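Local coordinates for transcriptional regulator, LacI family protein (Rhodococcus jostii, PDB 3K9C) that probably acts as a DNA-binding transcription factor of the LacI family, with a periplasmic-binding-protein-like core that would sense a small effector, at residues R107-D110 with V111-I114; H154-S157 with A158-T161; V200-L203 with L204-G208. All coordinates share one frame; numbering follows the deposited sequence.

Interaction 1: residues R107-D110 with V111-I114; sequences RGDD and VAGI
D109 OD1 takes the backbone N-H of A112 at 2.9 Å, which makes D109 the N-cap of the helix that follows. With CG anti to the backbone N (chi1 -166°), the carboxylate swings forward over the first turn, and the amide meets OD1 from above the carboxylate plane, 50° out of it. The same reach lays the carboxylate against the methyl of A112, with D109 CG 3.3 Å from A112 CB. The close-packed part is the backbone of this turn: G113 N donates to D109 O at 2.7 Å, and I114 N donates to D110 O at 3.0 Å. A helix start would probably favour the negative charge of the cap. The looser side is that of V111, whose side chain is exposed and comes no nearer to the cap than 3.8 Å, from CB to D109 OD1. On the buried side the carboxylate of D110 is engaged elsewhere, in a salt bridge from OD1 to R143 NH2 of helix 140-153. The cap thus sits where strand 104-108, paired with strand 262-270, runs into helix 110-123, and I114 packs beyond it on F147 of helix 140-153.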
# COMPACT_ATOMS: atom_id res chain seq x y z
N ARG B 107 -7.79 19.65 6.44
CA ARG B 107 -6.49 19.48 5.80
C ARG B 107 -5.34 19.99 6.67
O ARG B 107 -5.56 20.72 7.64
CB ARG B 107 -6.49 20.23 4.47
CG ARG B 107 -6.80 21.72 4.62
CD ARG B 107 -7.39 22.30 3.35
NE ARG B 107 -7.69 23.72 3.48
CZ ARG B 107 -6.78 24.69 3.45
NH1 ARG B 107 -5.50 24.41 3.30
NH2 ARG B 107 -7.17 25.96 3.59
N GLY B 108 -4.13 19.59 6.29
CA GLY B 108 -2.96 20.03 7.03
C GLY B 108 -2.45 21.33 6.45
O GLY B 108 -2.77 21.69 5.31
N ASP B 109 -1.66 22.06 7.23
CA ASP B 109 -1.10 23.32 6.78
C ASP B 109 0.16 22.99 5.97
O ASP B 109 1.27 23.04 6.50
CB ASP B 109 -0.73 24.19 7.98
CG ASP B 109 -0.46 25.64 7.59
OD1 ASP B 109 0.17 25.88 6.53
OD2 ASP B 109 -0.88 26.54 8.35
N ASP B 110 -0.03 22.65 4.69
CA ASP B 110 1.07 22.29 3.79
C ASP B 110 2.20 23.31 3.73
O ASP B 110 3.37 22.92 3.70
CB ASP B 110 0.54 22.02 2.37
CG ASP B 110 -0.30 20.75 2.29
OD1 ASP B 110 0.11 19.72 2.89
OD2 ASP B 110 -1.36 20.76 1.63
N VAL B 111 1.86 24.59 3.68
CA VAL B 111 2.89 25.64 3.64
C VAL B 111 3.72 25.51 4.90
O VAL B 111 4.95 25.43 4.85
CB VAL B 111 2.26 27.06 3.58
CG1 VAL B 111 3.34 28.13 3.76
CG2 VAL B 111 1.56 27.27 2.26
N ALA B 112 3.04 25.47 6.05
CA ALA B 112 3.72 25.34 7.34
C ALA B 112 4.54 24.06 7.41
O ALA B 112 5.66 24.05 7.92
CB ALA B 112 2.70 25.35 8.48
N GLY B 113 3.99 22.97 6.88
CA GLY B 113 4.69 21.69 6.92
C GLY B 113 6.02 21.69 6.21
O GLY B 113 7.05 21.26 6.77
N ILE B 114 6.03 22.16 4.97
CA ILE B 114 7.26 22.17 4.21
C ILE B 114 8.24 23.18 4.80
O ILE B 114 9.45 22.98 4.75
CB ILE B 114 6.98 22.42 2.69
CG1 ILE B 114 8.23 22.07 1.87
CG2 ILE B 114 6.55 23.85 2.45
CD1 ILE B 114 7.91 21.44 0.54

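Interaction 2: residues H154-S157 with A158-T161; sequences HGLS and ASAT
This is a local turn at the surface, joining the end of helix 140-153 to strand 160-164, and it is held mainly by the backbone of L156 and S159. S159 N donates to L156 O at 2.9 Å, closing a type I beta turn over L156-S159 with S157 and A158 at its corners. The donor stands 55° above the carbonyl plane, so the bond does not follow a lone pair. Before it, the helix ends at G155, which, with positive phi, is the C-prime residue of a Schellman motif, with L156 N bonded to M151 O and G155 N to D152 O.

A water bridges the turn, accepting from A158 N at 2.6 Å and donating to G155 O at 3.2 Å, and so links the Schellman glycine to the second corner of the beta turn. Side-chain contact is slight. The hydroxyl of S159 lies between its own backbone N and carbonyl carbon (chi1 52°), which brings OG alongside L156, 3.7 Å from L156 CB. That oxygen finds its hydrogen-bond partner elsewhere, in R127 O, and this ties the turn to the loop ahead of strand 129-133. A160 points its methyl back at the turn, with CB 3.6 Å from L156 O. The CB of S157 points the other way, and its OG bonds D152 OD1 in the last turn of the helix.

L156 is the buried member: its side chain is packed against T122 of helix 110-123, M151 of helix 140-153 and R127, while S157 and A158 are exposed. From here the chain enters strand 160-164, an outermost strand of the four-stranded parallel sheet, where T161 pairs through its backbone with I129 and H131 of strand 129-133.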
# COMPACT_ATOMS: atom_id res chain seq x y z
N HIS B 154 15.34 32.26 4.05
CA HIS B 154 16.69 31.97 4.52
C HIS B 154 17.76 32.54 3.61
O HIS B 154 18.95 32.27 3.80
CB HIS B 154 16.91 30.46 4.65
CG HIS B 154 16.23 29.83 5.83
ND1 HIS B 154 14.90 29.48 5.82
CD2 HIS B 154 16.70 29.49 7.05
CE1 HIS B 154 14.57 28.95 6.99
NE2 HIS B 154 15.65 28.95 7.76
N GLY B 155 17.35 33.32 2.61
CA GLY B 155 18.31 33.90 1.68
C GLY B 155 18.92 32.88 0.74
O GLY B 155 20.06 33.04 0.28
N LEU B 156 18.16 31.83 0.44
CA LEU B 156 18.65 30.76 -0.43
C LEU B 156 17.91 30.60 -1.76
O LEU B 156 17.99 29.55 -2.40
CB LEU B 156 18.62 29.44 0.35
CG LEU B 156 19.32 29.41 1.71
CD1 LEU B 156 19.18 28.03 2.35
CD2 LEU B 156 20.81 29.76 1.54
N SER B 157 17.19 31.64 -2.19
CA SER B 157 16.45 31.56 -3.45
C SER B 157 17.32 31.19 -4.65
O SER B 157 16.83 30.59 -5.61
CB SER B 157 15.74 32.89 -3.74
OG SER B 157 14.62 33.07 -2.89
N ALA B 158 18.61 31.53 -4.61
CA ALA B 158 19.51 31.23 -5.72
C ALA B 158 20.08 29.81 -5.69
O ALA B 158 20.72 29.37 -6.64
CB ALA B 158 20.65 32.25 -5.78
N SER B 159 19.85 29.09 -4.59
CA SER B 159 20.34 27.72 -4.49
C SER B 159 19.17 26.76 -4.23
O SER B 159 19.36 25.64 -3.73
CB SER B 159 21.40 27.60 -3.39
OG SER B 159 20.95 28.14 -2.16
N ALA B 160 17.97 27.22 -4.57
CA ALA B 160 16.76 26.43 -4.39
C ALA B 160 16.36 25.84 -5.74
O ALA B 160 16.30 26.54 -6.75
CB ALA B 160 15.63 27.31 -3.84
N THR B 161 16.09 24.54 -5.76
CA THR B 161 15.70 23.86 -6.98
C THR B 161 14.38 23.10 -6.82
O THR B 161 14.19 22.40 -5.83
CB THR B 161 16.77 22.85 -7.41
OG1 THR B 161 18.05 23.49 -7.41
CG2 THR B 161 16.49 22.31 -8.81
O HOH W 1 19.99 32.99 -2.89

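Interaction 3: residues V200-L203 with L204-G208; sequences VLDL and LVRSG
R206 runs back, extended from CG to NE, along its own helix and sets NH1 on D202 O, one turn earlier, at 3.0 Å. The carbonyl lies at the guanidinium edge, in its plane, while R206 N grips the same oxygen at 3.2 Å from the opposite face of the carbonyl plane. A water bridges R206 NH1 to D202 OD1, whose direct separation of 4.0 Å is too long for a salt bridge. One residue on, S207 OG donates to L203 O at 2.6 Å, from above that carbonyl's plane; chi1 of -61° keeps the hydroxyl beside the backbone N, turned back to the helix. These bonds occupy carbonyls in the last turn of helix 194-206, which G208 closes in a Schellman motif before the chain leads on to strand 216-218, completing a beta-alpha-beta unit with strand 188-191. A leucine in place of R206 would probably lose the second grip on D202 O, leaving the backbone N-H bond, and remove the water's link to NH1. Along the inner face V200 CG1 lies beside L204 CD1 at 3.9 Å, and both residues pack on V217 of strand 216-218 and M176 of helix 169-181. Elsewhere, D202 and R206 pack against H230 of the second subunit.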
# COMPACT_ATOMS: atom_id res chain seq x y z
N VAL B 200 13.50 8.22 -3.99
CA VAL B 200 14.68 9.05 -3.90
C VAL B 200 15.78 8.27 -3.19
O VAL B 200 16.92 8.24 -3.64
CB VAL B 200 14.39 10.34 -3.11
CG1 VAL B 200 15.67 11.12 -2.87
CG2 VAL B 200 13.35 11.20 -3.86
N LEU B 201 15.42 7.64 -2.08
CA LEU B 201 16.36 6.84 -1.30
C LEU B 201 16.83 5.62 -2.08
O LEU B 201 18.00 5.26 -2.01
CB LEU B 201 15.71 6.37 0.01
CG LEU B 201 15.37 7.44 1.04
CD1 LEU B 201 14.52 6.82 2.15
CD2 LEU B 201 16.64 8.04 1.60
N ASP B 202 15.91 4.99 -2.82
CA ASP B 202 16.24 3.82 -3.62
C ASP B 202 17.29 4.15 -4.66
O ASP B 202 18.22 3.37 -4.89
CB ASP B 202 15.02 3.27 -4.36
CG ASP B 202 13.91 2.83 -3.45
OD1 ASP B 202 14.21 2.36 -2.32
OD2 ASP B 202 12.74 2.92 -3.87
N LEU B 203 17.13 5.29 -5.31
CA LEU B 203 18.07 5.72 -6.34
C LEU B 203 19.41 6.09 -5.73
O LEU B 203 20.46 5.67 -6.22
CB LEU B 203 17.53 6.93 -7.10
CG LEU B 203 18.53 7.44 -8.14
CD1 LEU B 203 18.53 6.47 -9.30
CD2 LEU B 203 18.19 8.84 -8.61
N LEU B 204 19.37 6.89 -4.67
CA LEU B 204 20.60 7.33 -4.00
C LEU B 204 21.47 6.19 -3.50
O LEU B 204 22.68 6.22 -3.67
CB LEU B 204 20.25 8.26 -2.83
CG LEU B 204 19.75 9.66 -3.19
CD1 LEU B 204 19.44 10.44 -1.92
CD2 LEU B 204 20.81 10.38 -4.01
N VAL B 205 20.85 5.19 -2.88
CA VAL B 205 21.62 4.06 -2.37
C VAL B 205 22.17 3.22 -3.52
O VAL B 205 23.28 2.70 -3.43
CB VAL B 205 20.77 3.18 -1.41
CG1 VAL B 205 19.66 2.50 -2.17
CG2 VAL B 205 21.66 2.16 -0.73
N ARG B 206 21.41 3.10 -4.60
CA ARG B 206 21.84 2.32 -5.76
C ARG B 206 22.88 3.08 -6.56
O ARG B 206 23.56 2.51 -7.41
CB ARG B 206 20.65 1.99 -6.66
CG ARG B 206 19.70 0.95 -6.09
CD ARG B 206 18.48 0.79 -6.98
NE ARG B 206 17.63 -0.32 -6.55
CZ ARG B 206 17.00 -0.39 -5.38
NH1 ARG B 206 17.12 0.60 -4.49
NH2 ARG B 206 16.26 -1.45 -5.09
N SER B 207 23.01 4.37 -6.28
CA SER B 207 23.97 5.21 -6.97
C SER B 207 25.26 5.31 -6.17
O SER B 207 26.20 5.99 -6.57
CB SER B 207 23.37 6.60 -7.18
OG SER B 207 22.20 6.51 -7.97
N GLY B 208 25.29 4.63 -5.03
CA GLY B 208 26.47 4.64 -4.18
C GLY B 208 26.56 5.82 -3.23
O GLY B 208 27.58 6.01 -2.58
O HOH W 2 16.28 0.45 -1.43

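All three contacts are local, made where a helix begins or ends, yet they lie in different surroundings. The centre of interaction 1 is about 9 Å from the centre of the chain, those of 2 and 3 about 24 and 23 Å. Interactions 1 and 3 are partly buried, the latter reaching the second subunit; interaction 2 is a surface contact with a bridging water. Interaction 1 starts helix 110-123 with a carboxylate, and its D110 and I114 meet helix 140-153; interaction 2 follows the end of 140-153, and its L156 and H154 touch 110-123. Interactions 2 and 3 both contain glycine Schellman motifs. Interaction 2 runs into strand 160-164 and interaction 3 packs on strand 216-218, the two outermost strands of one four-stranded sheet in this chain.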